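Sso-CP2 metallo-carboxypetidase (PDB 4MMO) probably acts as a zinc-dependent carboxypeptidase of the M20 family, hydrolysing peptide bonds with the help of bound metal. Local coordinates at residues Val35-Leu39 and Leu113-Lys117; Lys63-Leu67 and Phe430-Pro435; Val129-Tyr133 and Asn153-Ala157. One frame throughout, in Å; residues are numbered along the deposited sequence.

Contact 1: Val35-Leu39 and Leu113-Lys117; sequences VEKLL and LFAIK
In an alpha/beta sandwich, helices covering one face of the sheet often pack against one another as well, and this contact in the M20 catalytic domain is a worked case. Val35-Leu39 is the last part of helix 24-39 and Leu113-Lys117 a turn within helix 102-121. The two segment axes run roughly parallel, 34° apart, with a closest approach of 9.8 Å. They converge toward their C-terminal ends: CA of Val35 lies 7.6 Å from CA of Leu113, but CA of Leu39 only 5.6 Å from CA of Lys117. Leu38 and Leu39 are both chi1 m, chi2 t. Leu113, chi1 near -101°, between wells, points at helix 24-39: its CD1 meets Val35 CG2 at 4.0 Å and its CD2 meets Leu39 CD1 at 3.7 Å, above Leu131 of the sheet. The CA-to-CB bond of Phe114 points away, yet its ring swings back under Leu38, whose CD1 sits over the face, 4.2 Å from the ring centroid, in a CH-pi contact. Ile116 offers CG2 to Leu39 CD2 at 4.0 Å. Lys117, extended through chi3, runs alongside Leu38 while its amino group forms a salt bridge with Asp121; its methylene CG comes to 3.5 Å from Leu38 O.

Contact 2: Lys63-Leu67 and Phe430-Pro435; sequences KKTLL and FLKLYP
How a chain's C-terminal helix docks on an inner strand of the alpha/beta core is illustrated where Lys63-Leu67 meets Phe430-Pro435. Thr65-Leu67 is extended and belongs to strand 65-71; Phe430-Leu433 is helical, part of 417-433, and Tyr434 N bonds to Phe430 O at 2.9 Å. The CA atoms lie closest at Lys64 and Pro435, 6.6 Å apart, and open to 9.2 Å between Leu66 and Leu431.

Strand alternation sends Lys64 and Leu66 toward the helix and Thr65 away, so two bumps face it with a gap between them. The Tyr434 ring, chi1 t, enters that gap: Lys64 CD lies over one face, 4.2 Å from the ring centroid, while Leu66 CB approaches CE2 of Tyr434 obliquely at 4.5 Å. Leu66 (chi1 t, chi2 p) in turn pushes CD2 into a hollow formed by the Phe430 ring edge, with CE2 3.6 Å away, and by Leu431 CD2 at 3.8 Å. Pro435 continues the surface, its CA 3.9 Å from Lys64 CD.

Lys64, with chi2 to chi4 all t, reaches the chain end. Its NZ donates to Tyr434 O at 2.8 Å, stands 4.6 Å from the Tyr434 ring centroid in a cation-pi contact, and forms a salt bridge with the terminal carboxylate of Leu437; Tyr434 OH is hydrogen-bonded with Ser159 OG. One lysine thus answers a carbonyl, an aromatic face and the C-terminal charge together, joining a polar fastening near the chain end to apolar packing around Leu66.

Contact 3: Val129-Tyr133 and Asn153-Ala157; sequences VKLLY and NKLKA
Val129-Tyr133 is continuous beta strand, part of 128-134 in the mixed sheet of the catalytic domain, whereas Asn153-Ala157 has no regular helix or strand: Asn153 to Lys156 forms a type I beta turn, held by Lys156 N to Asn153 O at 3.3 Å, in the loop leading to strand 159-161. The segments do not pair as strands. Their nearest CA atoms, those of Lys130 and Leu155, are 7.4 Å apart, and the space is bridged by side chains. The general principle is that a turn lying over a sheet can be anchored through its own carbonyl oxygens by a single long donor.

Alternation along the strand points Lys130 and Leu132 toward the turn, while Leu131 faces away, against Leu39 and Leu113 of the helical layer. Lys130, a buried residue (chi1 m, then extended with chi2 to chi4 t), carries its amino group to the turn backbone. There NZ donates to Lys156 O at 2.7 Å and to Lys154 O at 2.8 Å, so it ties together carbonyls two residues apart. Tyr55 of the neighbouring strand 53-58 packs beside both Lys130 and Leu155. Lys154 directs its own amino group away, into a salt bridge with Glu46.

The side chain of Leu132 is about 9 Å from that of the zinc ligand His71 and about 14 Å from the zinc, so the contact lies near the metal site but outside its coordination shell. Leu155, chi1 m, brings its end back over the strand, and the apolar contact is a loose one: Leu132 CD1 to Leu155 CD2, 4.4 Å.

From the N terminus, helix 24-39 comes first, and contact 1 closes its loop when the chain reaches helix 102-121. Strand 65-71 is laid down inside that loop, but its partner in contact 2 arrives only with the C-terminal helix, so contacts 1 and 2 cross. Contact 3, a short loop from strand 128-134 to 153-157, opens after contact 1 has closed and nests within contact 2. Ile116 packs against both Val129 and Leu431, and Leu66 O probably accepts a hydrogen bond from Lys130 N. Together they join the helical layer, the central sheet, the turn over its other face and the chain's C-terminal end.

Contact 1: Val35-Leu39 and Leu113-Lys117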
ATOM      1  N   VAL A  35     -32.366 -25.481  14.144  1.00 46.31           N
ATOM      2  CA  VAL A  35     -32.084 -25.978  15.487  1.00 45.96           C
ATOM      3  C   VAL A  35     -33.363 -26.507  16.123  1.00 47.74           C
ATOM      4  O   VAL A  35     -33.376 -27.599  16.690  1.00 58.16           O
ATOM      5  CB  VAL A  35     -31.454 -24.880  16.380  1.00 54.03           C
ATOM      6  CG1 VAL A  35     -31.463 -25.284  17.854  1.00 39.39           C
ATOM      7  CG2 VAL A  35     -30.031 -24.588  15.935  1.00 53.88           C
ATOM      8  N   GLU A  36     -34.437 -25.730  16.018  1.00 57.37           N
ATOM      9  CA  GLU A  36     -35.727 -26.118  16.577  1.00 56.12           C
ATOM     10  C   GLU A  36     -36.248 -27.389  15.918  1.00 53.62           C
ATOM     11  O   GLU A  36     -36.774 -28.274  16.588  1.00 52.17           O
ATOM     12  CB  GLU A  36     -36.742 -24.988  16.399  1.00 55.33           C
ATOM     13  CG  GLU A  36     -36.381 -23.723  17.157  1.00 60.57           C
ATOM     14  CD  GLU A  36     -37.402 -22.620  16.987  1.00 64.61           C
ATOM     15  OE1 GLU A  36     -37.946 -22.477  15.872  1.00 69.68           O
ATOM     16  OE2 GLU A  36     -37.662 -21.896  17.969  1.00 64.19           O
ATOM     17  N   LYS A  37     -36.099 -27.471  14.601  1.00 43.44           N
ATOM     18  CA  LYS A  37     -36.544 -28.634  13.847  1.00 43.10           C
ATOM     19  C   LYS A  37     -35.816 -29.892  14.306  1.00 53.44           C
ATOM     20  O   LYS A  37     -36.442 -30.906  14.616  1.00 52.96           O
ATOM     21  CB  LYS A  37     -36.301 -28.412  12.353  1.00 60.85           C
ATOM     22  CG  LYS A  37     -36.681 -29.585  11.457  1.00 78.39           C
ATOM     23  CD  LYS A  37     -36.029 -29.452  10.090  1.00 91.57           C
ATOM     24  CE  LYS A  37     -36.294 -30.669   9.222  1.00104.59           C
ATOM     25  NZ  LYS A  37     -37.714 -30.750   8.786  1.00118.47           N
ATOM     26  N   LEU A  38     -34.490 -29.818  14.347  1.00 54.22           N
ATOM     27  CA  LEU A  38     -33.663 -30.992  14.599  1.00 54.38           C
ATOM     28  C   LEU A  38     -33.701 -31.462  16.052  1.00 47.47           C
ATOM     29  O   LEU A  38     -33.762 -32.660  16.306  1.00 42.75           O
ATOM     30  CB  LEU A  38     -32.216 -30.717  14.180  1.00 50.46           C
ATOM     31  CG  LEU A  38     -31.988 -30.462  12.687  1.00 55.32           C
ATOM     32  CD1 LEU A  38     -30.541 -30.079  12.424  1.00 50.30           C
ATOM     33  CD2 LEU A  38     -32.372 -31.676  11.857  1.00 54.47           C
ATOM     34  N   LEU A  39     -33.671 -30.525  16.996  1.00 50.89           N
ATOM     35  CA  LEU A  39     -33.561 -30.872  18.413  1.00 49.88           C
ATOM     36  C   LEU A  39     -34.895 -30.807  19.154  1.00 51.43           C
ATOM     37  O   LEU A  39     -35.029 -31.361  20.243  1.00 46.11           O
ATOM     38  CB  LEU A  39     -32.548 -29.957  19.104  1.00 48.34           C
ATOM     39  CG  LEU A  39     -31.182 -29.834  18.424  1.00 42.62           C
ATOM     40  CD1 LEU A  39     -30.226 -29.061  19.317  1.00 41.29           C
ATOM     41  CD2 LEU A  39     -30.597 -31.195  18.056  1.00 36.18           C
ATOM     42  N   LEU A 113     -24.560 -30.539  15.683  1.00 37.75           N
ATOM     43  CA  LEU A 113     -26.016 -30.495  15.822  1.00 36.53           C
ATOM     44  C   LEU A 113     -26.643 -31.864  15.595  1.00 37.95           C
ATOM     45  O   LEU A 113     -27.551 -32.267  16.319  1.00 35.08           O
ATOM     46  CB  LEU A 113     -26.625 -29.503  14.826  1.00 31.90           C
ATOM     47  CG  LEU A 113     -27.033 -28.122  15.335  1.00 46.22           C
ATOM     48  CD1 LEU A 113     -27.591 -27.299  14.180  1.00 47.00           C
ATOM     49  CD2 LEU A 113     -28.059 -28.212  16.450  1.00 57.76           C
ATOM     50  N   PHE A 114     -26.167 -32.570  14.576  1.00 31.51           N
ATOM     51  CA  PHE A 114     -26.717 -33.873  14.250  1.00 31.01           C
ATOM     52  C   PHE A 114     -26.280 -34.936  15.265  1.00 45.22           C
ATOM     53  O   PHE A 114     -27.009 -35.895  15.505  1.00 43.13           O
ATOM     54  CB  PHE A 114     -26.355 -34.270  12.819  1.00 33.91           C
ATOM     55  CG  PHE A 114     -27.308 -33.721  11.791  1.00 37.60           C
ATOM     56  CD1 PHE A 114     -28.556 -34.295  11.617  1.00 45.39           C
ATOM     57  CD2 PHE A 114     -26.967 -32.621  11.018  1.00 33.00           C
ATOM     58  CE1 PHE A 114     -29.444 -33.792  10.686  1.00 51.36           C
ATOM     59  CE2 PHE A 114     -27.851 -32.114  10.083  1.00 45.32           C
ATOM     60  CZ  PHE A 114     -29.090 -32.700   9.918  1.00 49.06           C
ATOM     61  N   ALA A 115     -25.111 -34.754  15.874  1.00 33.67           N
ATOM     62  CA  ALA A 115     -24.681 -35.639  16.954  1.00 41.63           C
ATOM     63  C   ALA A 115     -25.644 -35.516  18.129  1.00 36.41           C
ATOM     64  O   ALA A 115     -26.104 -36.519  18.672  1.00 38.07           O
ATOM     65  CB  ALA A 115     -23.265 -35.307  17.396  1.00 23.23           C
ATOM     66  N   ILE A 116     -25.958 -34.280  18.508  1.00 36.11           N
ATOM     67  CA  ILE A 116     -26.864 -34.032  19.622  1.00 37.68           C
ATOM     68  C   ILE A 116     -28.224 -34.648  19.328  1.00 50.09           C
ATOM     69  O   ILE A 116     -28.844 -35.251  20.205  1.00 52.21           O
ATOM     70  CB  ILE A 116     -27.016 -32.525  19.897  1.00 34.37           C
ATOM     71  CG1 ILE A 116     -25.679 -31.939  20.353  1.00 32.67           C
ATOM     72  CG2 ILE A 116     -28.081 -32.264  20.966  1.00 37.87           C
ATOM     73  CD1 ILE A 116     -25.644 -30.416  20.379  1.00 31.65           C
ATOM     74  N   LYS A 117     -28.674 -34.496  18.087  1.00 49.36           N
ATOM     75  CA  LYS A 117     -29.949 -35.046  17.653  1.00 47.38           C
ATOM     76  C   LYS A 117     -29.981 -36.558  17.824  1.00 49.00           C
ATOM     77  O   LYS A 117     -30.963 -37.117  18.312  1.00 43.19           O
ATOM     78  CB  LYS A 117     -30.191 -34.711  16.183  1.00 42.27           C
ATOM     79  CG  LYS A 117     -31.515 -35.219  15.641  1.00 43.68           C
ATOM     80  CD  LYS A 117     -31.598 -35.040  14.134  1.00 47.62           C
ATOM     81  CE  LYS A 117     -33.037 -35.082  13.656  1.00 57.65           C
ATOM     82  NZ  LYS A 117     -33.770 -36.276  14.155  1.00 52.31           N
TER

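Contact 2: Lys63-Leu67 and Phe430-Pro435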
ATOM      1  N   LYS A  63     -26.193 -33.317  35.564  1.00 40.59           N
ATOM      2  CA  LYS A  63     -25.389 -32.569  36.520  1.00 44.60           C
ATOM      3  C   LYS A  63     -24.386 -31.649  35.827  1.00 47.28           C
ATOM      4  O   LYS A  63     -24.002 -30.615  36.376  1.00 49.85           O
ATOM      5  CB  LYS A  63     -24.653 -33.533  37.455  1.00 48.52           C
ATOM      6  CG  LYS A  63     -25.574 -34.305  38.385  1.00 49.46           C
ATOM      7  CD  LYS A  63     -24.794 -35.241  39.300  1.00 52.38           C
ATOM      8  CE  LYS A  63     -25.710 -35.934  40.299  1.00 38.61           C
ATOM      9  NZ  LYS A  63     -26.595 -36.941  39.649  1.00 43.07           N
ATOM     10  N   LYS A  64     -23.962 -32.034  34.626  1.00 32.99           N
ATOM     11  CA  LYS A  64     -22.983 -31.259  33.865  1.00 41.89           C
ATOM     12  C   LYS A  64     -23.639 -30.463  32.742  1.00 37.28           C
ATOM     13  O   LYS A  64     -24.590 -30.930  32.110  1.00 39.41           O
ATOM     14  CB  LYS A  64     -21.917 -32.181  33.278  1.00 39.15           C
ATOM     15  CG  LYS A  64     -20.911 -32.689  34.296  1.00 45.85           C
ATOM     16  CD  LYS A  64     -19.956 -33.672  33.652  1.00 52.16           C
ATOM     17  CE  LYS A  64     -18.835 -34.075  34.589  1.00 50.15           C
ATOM     18  NZ  LYS A  64     -17.826 -34.917  33.892  1.00 38.64           N
ATOM     19  N   THR A  65     -23.112 -29.265  32.497  1.00 38.82           N
ATOM     20  CA  THR A  65     -23.605 -28.396  31.432  1.00 27.68           C
ATOM     21  C   THR A  65     -22.463 -28.000  30.507  1.00 35.89           C
ATOM     22  O   THR A  65     -21.439 -27.479  30.955  1.00 38.37           O
ATOM     23  CB  THR A  65     -24.253 -27.123  32.001  1.00 35.92           C
ATOM     24  OG1 THR A  65     -25.360 -27.483  32.834  1.00 43.63           O
ATOM     25  CG2 THR A  65     -24.744 -26.210  30.877  1.00 44.30           C
ATOM     26  N   LEU A  66     -22.655 -28.249  29.215  1.00 32.10           N
ATOM     27  CA  LEU A  66     -21.673 -27.909  28.197  1.00 29.45           C
ATOM     28  C   LEU A  66     -22.148 -26.728  27.340  1.00 30.33           C
ATOM     29  O   LEU A  66     -23.271 -26.723  26.839  1.00 30.47           O
ATOM     30  CB  LEU A  66     -21.410 -29.129  27.308  1.00 29.06           C
ATOM     31  CG  LEU A  66     -20.492 -28.920  26.103  1.00 36.15           C
ATOM     32  CD1 LEU A  66     -19.070 -28.611  26.549  1.00 40.92           C
ATOM     33  CD2 LEU A  66     -20.522 -30.137  25.193  1.00 34.88           C
ATOM     34  N   LEU A  67     -21.281 -25.735  27.182  1.00 30.53           N
ATOM     35  CA  LEU A  67     -21.529 -24.612  26.284  1.00 30.80           C
ATOM     36  C   LEU A  67     -20.799 -24.861  24.968  1.00 37.08           C
ATOM     37  O   LEU A  67     -19.584 -25.043  24.957  1.00 32.07           O
ATOM     38  CB  LEU A  67     -21.042 -23.304  26.921  1.00 29.48           C
ATOM     39  CG  LEU A  67     -21.233 -22.016  26.108  1.00 35.20           C
ATOM     40  CD1 LEU A  67     -22.696 -21.791  25.772  1.00 37.10           C
ATOM     41  CD2 LEU A  67     -20.684 -20.821  26.869  1.00 33.34           C
ATOM     42  N   PHE A 430     -17.800 -37.938  22.081  1.00 29.39           N
ATOM     43  CA  PHE A 430     -17.378 -36.933  23.046  1.00 32.53           C
ATOM     44  C   PHE A 430     -18.475 -36.671  24.074  1.00 38.27           C
ATOM     45  O   PHE A 430     -18.197 -36.566  25.265  1.00 39.00           O
ATOM     46  CB  PHE A 430     -16.975 -35.628  22.358  1.00 31.95           C
ATOM     47  CG  PHE A 430     -16.978 -34.443  23.279  1.00 41.18           C
ATOM     48  CD1 PHE A 430     -15.977 -34.282  24.225  1.00 26.28           C
ATOM     49  CD2 PHE A 430     -17.993 -33.501  23.215  1.00 33.69           C
ATOM     50  CE1 PHE A 430     -15.984 -33.199  25.087  1.00 37.24           C
ATOM     51  CE2 PHE A 430     -18.006 -32.418  24.075  1.00 36.56           C
ATOM     52  CZ  PHE A 430     -16.999 -32.266  25.012  1.00 38.35           C
ATOM     53  N   LEU A 431     -19.719 -36.585  23.613  1.00 37.92           N
ATOM     54  CA  LEU A 431     -20.845 -36.278  24.491  1.00 34.59           C
ATOM     55  C   LEU A 431     -21.220 -37.458  25.400  1.00 34.56           C
ATOM     56  O   LEU A 431     -21.779 -37.262  26.475  1.00 32.59           O
ATOM     57  CB  LEU A 431     -22.069 -35.862  23.666  1.00 31.16           C
ATOM     58  CG  LEU A 431     -22.009 -34.536  22.884  1.00 32.51           C
ATOM     59  CD1 LEU A 431     -23.209 -34.426  21.969  1.00 28.85           C
ATOM     60  CD2 LEU A 431     -21.957 -33.336  23.813  1.00 31.15           C
ATOM     61  N   LYS A 432     -20.946 -38.677  24.950  1.00 34.43           N
ATOM     62  CA  LYS A 432     -21.218 -39.866  25.755  1.00 44.97           C
ATOM     63  C   LYS A 432     -20.195 -39.977  26.875  1.00 40.79           C
ATOM     64  O   LYS A 432     -20.494 -40.446  27.969  1.00 54.97           O
ATOM     65  CB  LYS A 432     -21.159 -41.121  24.884  1.00 39.62           C
ATOM     66  CG  LYS A 432     -22.404 -41.372  24.055  1.00 50.77           C
ATOM     67  CD  LYS A 432     -22.158 -42.441  23.005  1.00 51.65           C
ATOM     68  CE  LYS A 432     -23.444 -43.152  22.627  1.00 75.12           C
ATOM     69  NZ  LYS A 432     -23.334 -43.840  21.312  1.00 99.08           N
ATOM     70  N   LEU A 433     -18.991 -39.503  26.587  1.00 41.40           N
ATOM     71  CA  LEU A 433     -17.830 -39.721  27.432  1.00 38.93           C
ATOM     72  C   LEU A 433     -17.639 -38.609  28.464  1.00 54.17           C
ATOM     73  O   LEU A 433     -17.267 -38.872  29.612  1.00 45.79           O
ATOM     74  CB  LEU A 433     -16.607 -39.817  26.525  1.00 39.27           C
ATOM     75  CG  LEU A 433     -15.286 -40.343  27.066  1.00 67.06           C
ATOM     76  CD1 LEU A 433     -15.456 -41.676  27.778  1.00 76.91           C
ATOM     77  CD2 LEU A 433     -14.339 -40.478  25.898  1.00 38.15           C
ATOM     78  N   TYR A 434     -17.899 -37.369  28.057  1.00 42.63           N
ATOM     79  CA  TYR A 434     -17.736 -36.216  28.944  1.00 42.33           C
ATOM     80  C   TYR A 434     -18.464 -36.366  30.284  1.00 46.58           C
ATOM     81  O   TYR A 434     -17.881 -36.097  31.337  1.00 38.90           O
ATOM     82  CB  TYR A 434     -18.193 -34.931  28.245  1.00 42.71           C
ATOM     83  CG  TYR A 434     -18.208 -33.717  29.148  1.00 40.05           C
ATOM     84  CD1 TYR A 434     -17.045 -33.266  29.759  1.00 40.24           C
ATOM     85  CD2 TYR A 434     -19.382 -33.021  29.387  1.00 33.50           C
ATOM     86  CE1 TYR A 434     -17.054 -32.158  30.583  1.00 40.59           C
ATOM     87  CE2 TYR A 434     -19.400 -31.907  30.207  1.00 34.83           C
ATOM     88  CZ  TYR A 434     -18.235 -31.481  30.802  1.00 35.12           C
ATOM     89  OH  TYR A 434     -18.254 -30.377  31.620  1.00 49.02           O
ATOM     90  N   PRO A 435     -19.735 -36.796  30.257  1.00 35.59           N
ATOM     91  CA  PRO A 435     -20.471 -36.854  31.525  1.00 35.83           C
ATOM     92  C   PRO A 435     -20.053 -37.995  32.466  1.00 53.08           C
ATOM     93  O   PRO A 435     -20.370 -37.921  33.653  1.00 40.62           O
ATOM     94  CB  PRO A 435     -21.928 -37.021  31.081  1.00 46.93           C
ATOM     95  CG  PRO A 435     -21.856 -37.629  29.741  1.00 38.90           C
ATOM     96  CD  PRO A 435     -20.592 -37.138  29.109  1.00 35.84           C
TER

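Contact 3: Val129-Tyr133 and Asn153-Ala157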
ATOM      1  N   VAL A 129     -26.836 -29.097  27.229  1.00 33.93           N
ATOM      2  CA  VAL A 129     -26.119 -28.407  26.165  1.00 35.42           C
ATOM      3  C   VAL A 129     -26.715 -27.031  25.911  1.00 36.65           C
ATOM      4  O   VAL A 129     -27.922 -26.886  25.706  1.00 40.85           O
ATOM      5  CB  VAL A 129     -26.131 -29.230  24.863  1.00 42.22           C
ATOM      6  CG1 VAL A 129     -25.495 -28.451  23.711  1.00 35.09           C
ATOM      7  CG2 VAL A 129     -25.399 -30.536  25.078  1.00 32.23           C
ATOM      8  N   LYS A 130     -25.849 -26.027  25.938  1.00 34.85           N
ATOM      9  CA  LYS A 130     -26.211 -24.671  25.557  1.00 30.39           C
ATOM     10  C   LYS A 130     -25.465 -24.328  24.280  1.00 40.83           C
ATOM     11  O   LYS A 130     -24.250 -24.529  24.193  1.00 36.58           O
ATOM     12  CB  LYS A 130     -25.845 -23.694  26.666  1.00 36.37           C
ATOM     13  CG  LYS A 130     -26.614 -23.927  27.948  1.00 28.58           C
ATOM     14  CD  LYS A 130     -26.196 -22.956  29.030  1.00 30.94           C
ATOM     15  CE  LYS A 130     -27.116 -23.052  30.233  1.00 37.23           C
ATOM     16  NZ  LYS A 130     -26.710 -22.110  31.309  1.00 46.54           N
ATOM     17  N   LEU A 131     -26.202 -23.831  23.289  1.00 35.60           N
ATOM     18  CA  LEU A 131     -25.642 -23.508  21.982  1.00 35.41           C
ATOM     19  C   LEU A 131     -25.534 -22.002  21.805  1.00 33.44           C
ATOM     20  O   LEU A 131     -26.473 -21.266  22.102  1.00 41.29           O
ATOM     21  CB  LEU A 131     -26.526 -24.072  20.871  1.00 36.38           C
ATOM     22  CG  LEU A 131     -26.792 -25.577  20.861  1.00 45.56           C
ATOM     23  CD1 LEU A 131     -27.740 -25.903  19.716  1.00 35.44           C
ATOM     24  CD2 LEU A 131     -25.499 -26.373  20.739  1.00 26.17           C
ATOM     25  N   LEU A 132     -24.384 -21.549  21.318  1.00 41.45           N
ATOM     26  CA  LEU A 132     -24.170 -20.131  21.062  1.00 37.62           C
ATOM     27  C   LEU A 132     -23.485 -19.938  19.719  1.00 37.60           C
ATOM     28  O   LEU A 132     -22.277 -20.138  19.593  1.00 34.62           O
ATOM     29  CB  LEU A 132     -23.334 -19.496  22.177  1.00 32.26           C
ATOM     30  CG  LEU A 132     -23.304 -17.966  22.190  1.00 34.55           C
ATOM     31  CD1 LEU A 132     -24.679 -17.419  22.481  1.00 67.74           C
ATOM     32  CD2 LEU A 132     -22.313 -17.441  23.216  1.00 44.23           C
ATOM     33  N   TYR A 133     -24.278 -19.556  18.721  1.00 38.21           N
ATOM     34  CA  TYR A 133     -23.782 -19.333  17.371  1.00 32.98           C
ATOM     35  C   TYR A 133     -23.770 -17.842  17.035  1.00 34.54           C
ATOM     36  O   TYR A 133     -24.829 -17.213  16.977  1.00 42.21           O
ATOM     37  CB  TYR A 133     -24.667 -20.065  16.366  1.00 33.74           C
ATOM     38  CG  TYR A 133     -24.816 -21.548  16.620  1.00 27.95           C
ATOM     39  CD1 TYR A 133     -23.771 -22.294  17.154  1.00 40.66           C
ATOM     40  CD2 TYR A 133     -26.000 -22.205  16.315  1.00 33.75           C
ATOM     41  CE1 TYR A 133     -23.904 -23.650  17.374  1.00 27.26           C
ATOM     42  CE2 TYR A 133     -26.145 -23.556  16.532  1.00 28.56           C
ATOM     43  CZ  TYR A 133     -25.091 -24.277  17.064  1.00 35.80           C
ATOM     44  OH  TYR A 133     -25.232 -25.628  17.285  1.00 32.68           O
ATOM     45  N   ASN A 153     -25.222 -15.142  33.635  1.00 41.07           N
ATOM     46  CA  ASN A 153     -25.975 -16.169  34.352  1.00 41.71           C
ATOM     47  C   ASN A 153     -26.607 -17.170  33.387  1.00 44.05           C
ATOM     48  O   ASN A 153     -26.540 -18.377  33.603  1.00 46.56           O
ATOM     49  CB  ASN A 153     -27.053 -15.544  35.240  1.00 40.99           C
ATOM     50  CG  ASN A 153     -26.472 -14.800  36.431  1.00 59.45           C
ATOM     51  OD1 ASN A 153     -25.368 -15.096  36.890  1.00 42.87           O
ATOM     52  ND2 ASN A 153     -27.220 -13.830  36.939  1.00 46.45           N
ATOM     53  N   LYS A 154     -27.201 -16.666  32.312  1.00 41.56           N
ATOM     54  CA  LYS A 154     -27.854 -17.524  31.330  1.00 50.20           C
ATOM     55  C   LYS A 154     -26.877 -18.498  30.661  1.00 46.91           C
ATOM     56  O   LYS A 154     -27.256 -19.608  30.291  1.00 43.84           O
ATOM     57  CB  LYS A 154     -28.551 -16.677  30.261  1.00 63.48           C
ATOM     58  CG  LYS A 154     -29.113 -17.500  29.107  1.00 75.28           C
ATOM     59  CD  LYS A 154     -30.294 -16.825  28.426  1.00 77.67           C
ATOM     60  CE  LYS A 154     -29.864 -15.967  27.254  1.00 81.02           C
ATOM     61  NZ  LYS A 154     -31.037 -15.305  26.618  1.00 96.42           N
ATOM     62  N   LEU A 155     -25.625 -18.078  30.517  1.00 38.19           N
ATOM     63  CA  LEU A 155     -24.633 -18.850  29.779  1.00 37.98           C
ATOM     64  C   LEU A 155     -23.769 -19.738  30.668  1.00 35.82           C
ATOM     65  O   LEU A 155     -22.816 -20.353  30.188  1.00 39.26           O
ATOM     66  CB  LEU A 155     -23.730 -17.904  28.989  1.00 46.02           C
ATOM     67  CG  LEU A 155     -24.428 -17.123  27.878  1.00 37.37           C
ATOM     68  CD1 LEU A 155     -23.482 -16.079  27.304  1.00 42.68           C
ATOM     69  CD2 LEU A 155     -24.919 -18.065  26.791  1.00 36.75           C
ATOM     70  N   LYS A 156     -24.097 -19.804  31.954  1.00 30.42           N
ATOM     71  CA  LYS A 156     -23.315 -20.598  32.896  1.00 50.15           C
ATOM     72  C   LYS A 156     -23.202 -22.044  32.435  1.00 43.16           C
ATOM     73  O   LYS A 156     -24.195 -22.671  32.065  1.00 45.56           O
ATOM     74  CB  LYS A 156     -23.932 -20.555  34.294  1.00 35.83           C
ATOM     75  CG  LYS A 156     -23.126 -21.328  35.331  1.00 58.83           C
ATOM     76  CD  LYS A 156     -23.799 -21.330  36.692  1.00 67.02           C
ATOM     77  CE  LYS A 156     -22.924 -22.013  37.732  1.00 70.06           C
ATOM     78  NZ  LYS A 156     -23.506 -21.918  39.098  1.00 80.70           N
ATOM     79  N   ALA A 157     -21.979 -22.562  32.455  1.00 37.63           N
ATOM     80  CA  ALA A 157     -21.716 -23.943  32.077  1.00 34.47           C
ATOM     81  C   ALA A 157     -20.432 -24.399  32.756  1.00 34.73           C
ATOM     82  O   ALA A 157     -19.616 -23.569  33.153  1.00 34.83           O
ATOM     83  CB  ALA A 157     -21.593 -24.062  30.573  1.00 25.11           C
TER